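Local coordinates for protein 3-oxo-glucose-6-phosphate:glutamate aminotransferase (Bacillus subtilis subsp. subtilis, PDB 4K2M) that catalyses the reversible pyridoxal phosphate-dependent transfer of an amino group between glutamate and 3-dehydroglucose 6-phosphate, giving kanosamine 6-phosphate on the way to an antibiotic, at residues I9-M17 / Q227-G235; R325-K336 / V429-K438. All blocks are in the same frame, centred on the assembly; numbering follows the deposited sequence.

NtdA is a worked example of how an extra N-terminal domain can be joined to an aminotransferase core. The two contacts come in series along the chain: both segments of contact 1 precede those of contact 2, and their centres lie about 27 Å apart, with nearest atoms about 7 Å from each other. Contact 1 ties the start of helix 13-24, in the N-terminal domain, to the loop between strands 220-224 and 240-244 of the large mixed sheet. Contact 2 pairs two helical regions beside the small antiparallel sheet 353-356/412-415. Helix 312-329 relates them: Asn-16 and Met-17 of contact 1 lean on Leu-320, and the last turn of that helix enters contact 2.

Contact 1: residues I9-M17 / Q227-G235; sequences ISGKSKENM and QGIGLTDLG. With O1G (3-deoxy-3-[(E)-({3-hydroxy-2-methyl-5-[(phosphonooxy)methyl]pyridin-4-yl}methylidene)amino]-6-O-phosphono-alpha-D-gluco pyranose), chain C.
Thr-232, in a loop of two successive type II beta turns (228-231 and 231-234), meets the first turn of helix 13-24, whose N-cap residue is Lys-12. This joins the N-terminal domain to the aminotransferase fold.

One backbone bond, somewhat bent, joins the segments: Ser-13 N donates to Gly-230 O at 2.8 Å, and Lys-12 CA gives the same oxygen a C-H contact. Gly-230 has a positive phi of 107°, as the third position of its type II turn favours. A water donates to both Gly-11 O and Gly-230 O.

Ligand contact comes from the far end of the loop: Gln-227 NE2 donates at 2.6 Å to O1G O3, the hydroxyl oxygen on the pyridine ring of the cofactor-sugar aldimine, while Tyr-201 N holds Gln-227 OE1.

Side-chain bonds run both ways. Thr-232 N points almost straight at Ser-13 OG (3.0 Å, 172° at the hydrogen), a hydroxyl also bonded to Glu-346 O. With chi1 near -70°, Thr-232 OG1 lies beside its own backbone N, facing the helix start. There it accepts from Lys-14 N at 2.8 Å and itself donates to the syn lone pair of Glu-15 OE2 at 2.9 Å.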
loop_
_atom_site.group_PDB
_atom_site.type_symbol
_atom_site.label_atom_id
_atom_site.label_comp_id
_atom_site.label_asym_id
_atom_site.label_seq_id
_atom_site.Cartn_x
_atom_site.Cartn_y
_atom_site.Cartn_z
ATOM N N ILE A 9 25.685 -19.763 11.640
ATOM C CA ILE A 9 25.323 -18.409 11.232
ATOM C C ILE A 9 23.920 -18.407 10.640
ATOM O O ILE A 9 23.727 -18.763 9.477
ATOM C CB ILE A 9 26.324 -17.820 10.237
ATOM C CG1 ILE A 9 27.718 -17.788 10.862
ATOM C CG2 ILE A 9 25.903 -16.421 9.819
ATOM C CD1 ILE A 9 28.827 -17.484 9.871
ATOM N N SER A 10 22.945 -18.012 11.458
ATOM C CA SER A 10 21.554 -17.916 11.020
ATOM C C SER A 10 21.219 -16.472 10.694
ATOM O O SER A 10 20.218 -16.188 10.023
ATOM C CB SER A 10 20.630 -18.375 12.130
ATOM O OG SER A 10 20.859 -17.594 13.283
ATOM N N GLY A 11 22.043 -15.557 11.203
ATOM C CA GLY A 11 21.798 -14.132 11.063
ATOM C C GLY A 11 20.885 -13.593 12.153
ATOM O O GLY A 11 20.584 -12.391 12.171
ATOM N N LYS A 12 20.437 -14.468 13.054
ATOM C CA LYS A 12 19.541 -14.056 14.128
ATOM C C LYS A 12 20.343 -13.466 15.287
ATOM O O LYS A 12 21.569 -13.616 15.359
ATOM C CB LYS A 12 18.657 -15.222 14.593
ATOM C CG LYS A 12 17.907 -15.904 13.443
ATOM C CD LYS A 12 16.412 -15.867 13.622
ATOM C CE LYS A 12 15.701 -16.076 12.285
ATOM N NZ LYS A 12 15.953 -17.422 11.698
ATOM N N SER A 13 19.645 -12.798 16.195
ATOM C CA SER A 13 20.313 -11.966 17.177
ATOM C C SER A 13 21.224 -12.753 18.124
ATOM O O SER A 13 22.357 -12.336 18.405
ATOM C CB SER A 13 19.284 -11.134 17.949
ATOM O OG SER A 13 18.399 -11.954 18.693
ATOM N N LYS A 14 20.750 -13.892 18.610
ATOM C CA LYS A 14 21.548 -14.650 19.559
ATOM C C LYS A 14 22.785 -15.212 18.864
ATOM O O LYS A 14 23.915 -15.126 19.382
ATOM C CB LYS A 14 20.727 -15.778 20.184
ATOM C CG LYS A 14 21.514 -16.568 21.221
ATOM C CD LYS A 14 20.622 -17.559 21.940
ATOM C CE LYS A 14 21.416 -18.308 22.995
ATOM N NZ LYS A 14 20.943 -19.709 23.154
ATOM N N GLU A 15 22.588 -15.758 17.671
ATOM C CA GLU A 15 23.707 -16.305 16.932
ATOM C C GLU A 15 24.694 -15.210 16.520
ATOM O O GLU A 15 25.894 -15.449 16.459
ATOM C CB GLU A 15 23.208 -17.097 15.721
ATOM C CG GLU A 15 22.301 -18.285 16.092
ATOM C CD GLU A 15 20.811 -17.921 16.182
ATOM O OE1 GLU A 15 20.009 -18.493 15.403
ATOM O OE2 GLU A 15 20.428 -17.079 17.030
ATOM N N ASN A 16 24.202 -14.002 16.249
ATOM C CA ASN A 16 25.099 -12.920 15.862
ATOM C C ASN A 16 26.042 -12.528 16.987
ATOM O O ASN A 16 27.148 -12.056 16.727
ATOM C CB ASN A 16 24.317 -11.688 15.380
ATOM C CG ASN A 16 23.845 -11.809 13.952
ATOM O OD1 ASN A 16 24.273 -12.704 13.202
ATOM N ND2 ASN A 16 22.991 -10.875 13.541
ATOM N N MET A 17 25.607 -12.705 18.231
ATOM C CA MET A 17 26.465 -12.372 19.374
ATOM C C MET A 17 27.666 -13.289 19.415
ATOM O O MET A 17 28.768 -12.866 19.751
ATOM C CB MET A 17 25.734 -12.536 20.701
ATOM C CG MET A 17 25.196 -11.264 21.265
ATOM S SD MET A 17 26.441 -9.988 21.554
ATOM C CE MET A 17 25.186 -8.806 22.024
ATOM N N GLN A 227 9.949 -3.406 14.144
ATOM C CA GLN A 227 11.355 -2.979 14.209
ATOM C C GLN A 227 12.296 -4.114 14.623
ATOM O O GLN A 227 13.468 -3.875 14.889
ATOM C CB GLN A 227 11.513 -1.837 15.218
ATOM C CG GLN A 227 10.871 -0.528 14.756
ATOM C CD GLN A 227 11.021 0.590 15.780
ATOM O OE1 GLN A 227 11.736 0.445 16.772
ATOM N NE2 GLN A 227 10.339 1.707 15.544
ATOM N N GLY A 228 11.781 -5.337 14.690
ATOM C CA GLY A 228 12.517 -6.425 15.318
ATOM C C GLY A 228 12.917 -7.617 14.453
ATOM O O GLY A 228 13.272 -8.672 15.002
ATOM N N ILE A 229 12.886 -7.489 13.132
ATOM C CA ILE A 229 13.293 -8.634 12.304
ATOM C C ILE A 229 14.725 -9.075 12.625
ATOM O O ILE A 229 15.635 -8.242 12.721
ATOM C CB ILE A 229 13.110 -8.396 10.796
ATOM C CG1 ILE A 229 13.219 -9.734 10.051
ATOM C CG2 ILE A 229 14.119 -7.368 10.258
ATOM C CD1 ILE A 229 12.765 -9.699 8.603
ATOM N N GLY A 230 14.901 -10.386 12.813
ATOM C CA GLY A 230 16.201 -10.972 13.144
ATOM C C GLY A 230 16.262 -11.433 14.600
ATOM O O GLY A 230 17.173 -12.159 15.001
ATOM N N LEU A 231 15.301 -11.011 15.425
ATOM C CA LEU A 231 15.303 -11.421 16.833
ATOM C C LEU A 231 15.163 -12.934 16.966
ATOM O O LEU A 231 14.293 -13.548 16.358
ATOM C CB LEU A 231 14.188 -10.732 17.635
ATOM C CG LEU A 231 14.399 -9.260 18.005
ATOM C CD1 LEU A 231 13.101 -8.686 18.574
ATOM C CD2 LEU A 231 15.492 -9.146 19.044
ATOM N N THR A 232 16.054 -13.540 17.742
ATOM C CA THR A 232 15.980 -14.966 18.024
ATOM C C THR A 232 14.670 -15.292 18.742
ATOM O O THR A 232 14.250 -14.572 19.665
ATOM C CB THR A 232 17.171 -15.387 18.882
ATOM O OG1 THR A 232 18.353 -15.320 18.077
ATOM C CG2 THR A 232 16.996 -16.809 19.421
ATOM N N ASP A 233 14.023 -16.364 18.288
ATOM C CA ASP A 233 12.768 -16.849 18.862
ATOM C C ASP A 233 11.625 -15.870 18.691
ATOM O O ASP A 233 10.657 -15.904 19.443
ATOM C CB ASP A 233 12.934 -17.198 20.341
ATOM C CG ASP A 233 13.734 -18.455 20.545
ATOM O OD1 ASP A 233 13.768 -19.288 19.618
ATOM O OD2 ASP A 233 14.328 -18.597 21.629
ATOM N N LEU A 234 11.723 -15.013 17.680
ATOM C CA LEU A 234 10.625 -14.097 17.391
ATOM C C LEU A 234 9.349 -14.891 17.129
ATOM O O LEU A 234 9.335 -15.809 16.302
ATOM C CB LEU A 234 10.965 -13.248 16.164
ATOM C CG LEU A 234 9.967 -12.133 15.866
ATOM C CD1 LEU A 234 9.953 -11.153 17.042
ATOM C CD2 LEU A 234 10.349 -11.437 14.576
ATOM N N GLY A 235 8.281 -14.563 17.853
ATOM C CA GLY A 235 7.010 -15.229 17.636
ATOM C C GLY A 235 6.775 -16.491 18.436
ATOM O O GLY A 235 5.682 -17.069 18.355
HETATM P P O1G C . 4.673 0.590 8.614
HETATM C C3A O1G C . 7.011 0.956 13.920
HETATM O O3 O1G C . 8.202 1.576 14.093
HETATM C C1 O1G C . 9.315 6.236 11.210
HETATM N "N1'" O1G C . 5.259 -0.437 14.686
HETATM C C2 O1G C . 8.833 5.014 11.997
HETATM O O2 O1G C . 9.967 4.703 12.876
HETATM C C9A O1G C . 6.441 0.157 14.917
HETATM C C2A O1G C . 7.109 -0.086 16.259
HETATM C C3 O1G C . 8.462 3.814 11.109
HETATM N "N3'" O1G C . 7.783 2.877 12.021
HETATM O O1 O1G C . 10.613 6.022 10.634
HETATM C C4 O1G C . 7.593 4.227 9.904
HETATM O O4 O1G C . 7.784 3.109 9.015
HETATM C C4A O1G C . 6.365 1.136 12.710
HETATM C C4B O1G C . 6.931 1.996 11.651
HETATM C C5 O1G C . 8.261 5.420 9.222
HETATM O O5 O1G C . 8.418 6.519 10.128
HETATM C C5A O1G C . 5.138 0.513 12.500
HETATM C C5T O1G C . 4.273 0.602 11.231
HETATM C C6 O1G C . 7.421 6.056 8.150
HETATM C C6A O1G C . 4.606 -0.267 13.515
HETATM O OP1 O1G C . 3.164 0.699 8.563
HETATM O OP2 O1G C . 5.211 -0.483 7.728
HETATM O OP3 O1G C . 5.354 1.972 8.483
HETATM O OP4 O1G C . 5.002 0.033 10.120
HETATM O O6 O1G C . 8.076 6.965 7.349
HETATM P "P'" O1G C . 7.681 7.126 5.798
HETATM O OP6 O1G C . 7.984 5.787 5.160
HETATM O OP7 O1G C . 6.227 7.528 5.709
HETATM O OP8 O1G C . 8.633 8.237 5.345
HETATM O O HOH W 1 19.717 -10.427 13.820
#

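Contact 2: residues R325-K336 / V429-K438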
loop_
_atom_site.group_PDB
_atom_site.type_symbol
_atom_site.label_atom_id
_atom_site.label_comp_id
_atom_site.label_asym_id
_atom_site.label_seq_id
_atom_site.Cartn_x
_atom_site.Cartn_y
_atom_site.Cartn_z
ATOM N N ARG A 325 30.216 -1.218 19.741
ATOM C CA ARG A 325 31.281 -0.207 19.733
ATOM C C ARG A 325 30.857 1.024 20.542
ATOM O O ARG A 325 31.656 1.563 21.310
ATOM C CB ARG A 325 31.638 0.163 18.294
ATOM C CG ARG A 325 32.961 0.931 18.132
ATOM C CD ARG A 325 33.428 0.851 16.679
ATOM N NE ARG A 325 34.746 1.465 16.452
ATOM C CZ ARG A 325 34.945 2.734 16.097
ATOM N NH1 ARG A 325 33.922 3.553 15.949
ATOM N NH2 ARG A 325 36.181 3.190 15.886
ATOM N N TYR A 326 29.604 1.455 20.386
ATOM C CA TYR A 326 29.065 2.520 21.236
ATOM C C TYR A 326 29.122 2.129 22.698
ATOM O O TYR A 326 29.511 2.928 23.554
ATOM C CB TYR A 326 27.594 2.794 20.904
ATOM C CG TYR A 326 27.313 3.792 19.805
ATOM C CD1 TYR A 326 28.040 4.979 19.691
ATOM C CD2 TYR A 326 26.283 3.563 18.903
ATOM C CE1 TYR A 326 27.748 5.902 18.697
ATOM C CE2 TYR A 326 25.983 4.473 17.909
ATOM C CZ TYR A 326 26.721 5.640 17.811
ATOM O OH TYR A 326 26.415 6.533 16.816
ATOM N N ILE A 327 28.685 0.910 23.011
ATOM C CA ILE A 327 28.546 0.522 24.419
ATOM C C ILE A 327 29.916 0.450 25.083
ATOM O O ILE A 327 30.103 0.905 26.213
ATOM C CB ILE A 327 27.776 -0.802 24.567
ATOM C CG1 ILE A 327 26.300 -0.592 24.193
ATOM C CG2 ILE A 327 27.895 -1.354 25.990
ATOM C CD1 ILE A 327 25.516 -1.911 24.013
ATOM N N THR A 328 30.883 -0.097 24.365
ATOM C CA THR A 328 32.234 -0.190 24.895
ATOM C C THR A 328 32.907 1.186 24.992
ATOM O O THR A 328 33.463 1.537 26.038
ATOM C CB THR A 328 33.077 -1.166 24.046
ATOM O OG1 THR A 328 32.481 -2.471 24.128
ATOM C CG2 THR A 328 34.526 -1.239 24.554
ATOM N N GLN A 329 32.860 1.973 23.924
ATOM C CA GLN A 329 33.662 3.196 23.888
ATOM C C GLN A 329 33.045 4.341 24.701
ATOM O O GLN A 329 33.764 5.261 25.111
ATOM C CB GLN A 329 34.019 3.608 22.447
ATOM C CG GLN A 329 34.959 2.572 21.769
ATOM C CD GLN A 329 35.649 3.070 20.508
ATOM O OE1 GLN A 329 35.792 4.277 20.285
ATOM N NE2 GLN A 329 36.094 2.129 19.674
ATOM N N LEU A 330 31.734 4.280 24.953
ATOM C CA LEU A 330 31.077 5.288 25.782
ATOM C C LEU A 330 31.004 4.869 27.241
ATOM O O LEU A 330 30.442 5.586 28.061
ATOM C CB LEU A 330 29.654 5.597 25.279
ATOM C CG LEU A 330 29.582 6.206 23.878
ATOM C CD1 LEU A 330 28.126 6.353 23.489
ATOM C CD2 LEU A 330 30.295 7.558 23.818
ATOM N N ALA A 331 31.578 3.712 27.557
ATOM C CA ALA A 331 31.469 3.106 28.891
ATOM C C ALA A 331 31.713 4.067 30.055
ATOM O O ALA A 331 30.984 4.047 31.052
ATOM C CB ALA A 331 32.416 1.920 29.002
ATOM N N GLU A 332 32.754 4.884 29.939
ATOM C CA GLU A 332 33.141 5.771 31.034
ATOM C C GLU A 332 32.010 6.717 31.407
ATOM O O GLU A 332 31.803 7.011 32.594
ATOM C CB GLU A 332 34.385 6.576 30.656
ATOM C CG GLU A 332 34.977 7.374 31.817
ATOM C CD GLU A 332 35.931 8.474 31.357
ATOM O OE1 GLU A 332 36.685 8.260 30.380
ATOM O OE2 GLU A 332 35.917 9.559 31.972
ATOM N N LEU A 333 31.267 7.189 30.405
ATOM C CA LEU A 333 30.182 8.134 30.671
ATOM C C LEU A 333 29.083 7.483 31.503
ATOM O O LEU A 333 28.409 8.146 32.297
ATOM C CB LEU A 333 29.606 8.700 29.371
ATOM C CG LEU A 333 30.551 9.550 28.519
ATOM C CD1 LEU A 333 29.899 9.957 27.202
ATOM C CD2 LEU A 333 30.982 10.794 29.287
ATOM N N GLN A 334 28.906 6.175 31.340
ATOM C CA GLN A 334 27.932 5.459 32.151
ATOM C C GLN A 334 28.514 5.094 33.514
ATOM O O GLN A 334 27.820 5.160 34.520
ATOM C CB GLN A 334 27.435 4.195 31.446
ATOM C CG GLN A 334 26.560 3.317 32.341
ATOM C CD GLN A 334 25.918 2.168 31.586
ATOM O OE1 GLN A 334 24.707 2.160 31.366
ATOM N NE2 GLN A 334 26.724 1.191 31.194
ATOM N N ASN A 335 29.780 4.694 33.545
ATOM C CA ASN A 335 30.434 4.364 34.812
ATOM C C ASN A 335 30.417 5.525 35.804
ATOM O O ASN A 335 30.356 5.316 37.017
ATOM C CB ASN A 335 31.882 3.910 34.570
ATOM C CG ASN A 335 31.967 2.629 33.772
ATOM O OD1 ASN A 335 31.014 1.850 33.722
ATOM N ND2 ASN A 335 33.117 2.405 33.135
ATOM N N LYS A 336 30.483 6.740 35.280
ATOM C CA LYS A 336 30.481 7.942 36.104
ATOM C C LYS A 336 29.085 8.509 36.302
ATOM O O LYS A 336 28.929 9.594 36.864
ATOM C CB LYS A 336 31.390 9.007 35.497
ATOM C CG LYS A 336 32.854 8.609 35.513
ATOM C CD LYS A 336 33.746 9.772 35.129
ATOM C CE LYS A 336 35.204 9.344 35.065
ATOM N NZ LYS A 336 36.026 10.372 34.368
ATOM N N VAL A 429 30.652 11.106 16.623
ATOM C CA VAL A 429 29.496 11.089 17.516
ATOM C C VAL A 429 29.952 10.906 18.952
ATOM O O VAL A 429 29.507 11.613 19.861
ATOM C CB VAL A 429 28.519 9.951 17.162
ATOM C CG1 VAL A 429 27.399 9.862 18.225
ATOM C CG2 VAL A 429 27.926 10.177 15.788
ATOM N N MET A 430 30.849 9.950 19.149
ATOM C CA MET A 430 31.272 9.579 20.488
ATOM C C MET A 430 32.155 10.639 21.131
ATOM O O MET A 430 31.986 10.960 22.303
ATOM C CB MET A 430 31.971 8.222 20.457
ATOM C CG MET A 430 30.988 7.096 20.154
ATOM S SD MET A 430 31.706 5.465 20.264
ATOM C CE MET A 430 32.984 5.559 19.012
ATOM N N GLU A 431 33.089 11.184 20.360
ATOM C CA GLU A 431 33.948 12.239 20.882
ATOM C C GLU A 431 33.131 13.485 21.203
ATOM O O GLU A 431 33.353 14.134 22.223
ATOM C CB GLU A 431 35.069 12.546 19.894
ATOM C CG GLU A 431 35.963 11.341 19.637
ATOM C CD GLU A 431 37.123 11.659 18.727
ATOM O OE1 GLU A 431 37.345 10.895 17.758
ATOM O OE2 GLU A 431 37.817 12.666 18.988
ATOM N N GLY A 432 32.170 13.802 20.340
ATOM C CA GLY A 432 31.280 14.930 20.567
ATOM C C GLY A 432 30.476 14.732 21.842
ATOM O O GLY A 432 30.280 15.659 22.633
ATOM N N LEU A 433 29.997 13.512 22.050
ATOM C CA LEU A 433 29.221 13.223 23.243
ATOM C C LEU A 433 30.078 13.399 24.498
ATOM O O LEU A 433 29.619 13.987 25.493
ATOM C CB LEU A 433 28.643 11.809 23.179
ATOM C CG LEU A 433 27.530 11.501 24.175
ATOM C CD1 LEU A 433 26.307 12.385 23.904
ATOM C CD2 LEU A 433 27.157 10.024 24.089
ATOM N N PHE A 434 31.314 12.897 24.458
ATOM C CA PHE A 434 32.226 13.074 25.585
ATOM C C PHE A 434 32.439 14.566 25.867
ATOM O O PHE A 434 32.339 15.017 27.013
ATOM C CB PHE A 434 33.571 12.382 25.325
ATOM C CG PHE A 434 33.654 10.986 25.868
ATOM C CD1 PHE A 434 33.962 10.769 27.208
ATOM C CD2 PHE A 434 33.447 9.884 25.041
ATOM C CE1 PHE A 434 34.060 9.481 27.715
ATOM C CE2 PHE A 434 33.542 8.580 25.551
ATOM C CZ PHE A 434 33.849 8.385 26.883
ATOM N N HIS A 435 32.698 15.337 24.815
ATOM C CA HIS A 435 32.941 16.765 24.982
ATOM C C HIS A 435 31.709 17.509 25.510
ATOM O O HIS A 435 31.808 18.291 26.451
ATOM C CB HIS A 435 33.403 17.397 23.669
ATOM C CG HIS A 435 33.895 18.799 23.823
ATOM N ND1 HIS A 435 33.044 19.874 23.946
ATOM C CD2 HIS A 435 35.152 19.300 23.889
ATOM C CE1 HIS A 435 33.756 20.981 24.077
ATOM N NE2 HIS A 435 35.036 20.660 24.043
ATOM N N VAL A 436 30.556 17.274 24.891
ATOM C CA VAL A 436 29.322 17.961 25.290
ATOM C C VAL A 436 28.873 17.613 26.714
ATOM O O VAL A 436 28.498 18.497 27.488
ATOM C CB VAL A 436 28.174 17.701 24.300
ATOM C CG1 VAL A 436 26.856 18.268 24.841
ATOM C CG2 VAL A 436 28.500 18.319 22.950
ATOM N N ILE A 437 28.913 16.332 27.066
ATOM C CA ILE A 437 28.439 15.909 28.385
ATOM C C ILE A 437 29.310 16.469 29.510
ATOM O O ILE A 437 28.807 16.846 30.570
ATOM C CB ILE A 437 28.285 14.379 28.483
ATOM C CG1 ILE A 437 26.803 14.011 28.439
ATOM C CG2 ILE A 437 28.903 13.832 29.775
ATOM C CD1 ILE A 437 26.447 13.049 27.348
ATOM N N LYS A 438 30.613 16.554 29.273
ATOM C CA LYS A 438 31.500 17.110 30.283
ATOM C C LYS A 438 31.315 18.623 30.388
ATOM O O LYS A 438 31.640 19.234 31.404
ATOM C CB LYS A 438 32.946 16.686 30.021
ATOM C CG LYS A 438 33.051 15.162 29.985
ATOM C CD LYS A 438 34.445 14.607 30.182
ATOM C CE LYS A 438 34.348 13.095 30.376
ATOM N NZ LYS A 438 35.584 12.476 30.934
#
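Leu-333 alone is a knob in a hole, formed by Leu-433, Phe-434, Ile-437 and Lys-438. Helices 325-329 and 331-335, separated at Leu-330, both lie against helix 429-438, the second at 29° to it and running the same general way. All belong to the helical layer beside the small sheet 353-356/412-415, in the smaller domain of an aspartate aminotransferase fold.

The tight part is mainly apolar. Leu-333 CG stands over one face of the Phe-434 ring, 3.9 Å from its centroid and 21° off the normal, a CH-pi contact, and Leu-333 CD2 goes on to Ile-437 CG2. Leu-330 spreads its methyls, CD1 against Leu-433 CD2 and CD2 against Met-430 CG. Met-430 SD makes an oblique Met-aromatic contact, 5.0 Å from the centroid of the Tyr-326 ring; separately, Met-430 CG packs at that ring's edge, 3.7 Å from Tyr-326 CD1. Tyr-326 OH is bonded to Pro-416 O.

Toward solvent the packing turns polar. Gln-329 O meets the Phe-434 edge at CE2, 3.4 Å away. A bend at chi3 (-61°) carries Met-430 CE to Gln-329 OE1 and Arg-325 NH1; the guanidinium is anchored by Gln-426 and Asp-427. Glu-332 OE2 takes salt bridges from Lys-336 NZ and Lys-438 NZ, which reach it from opposite faces of the carboxylate plane, the bond from Lys-438 NZ measuring 3.1 Å.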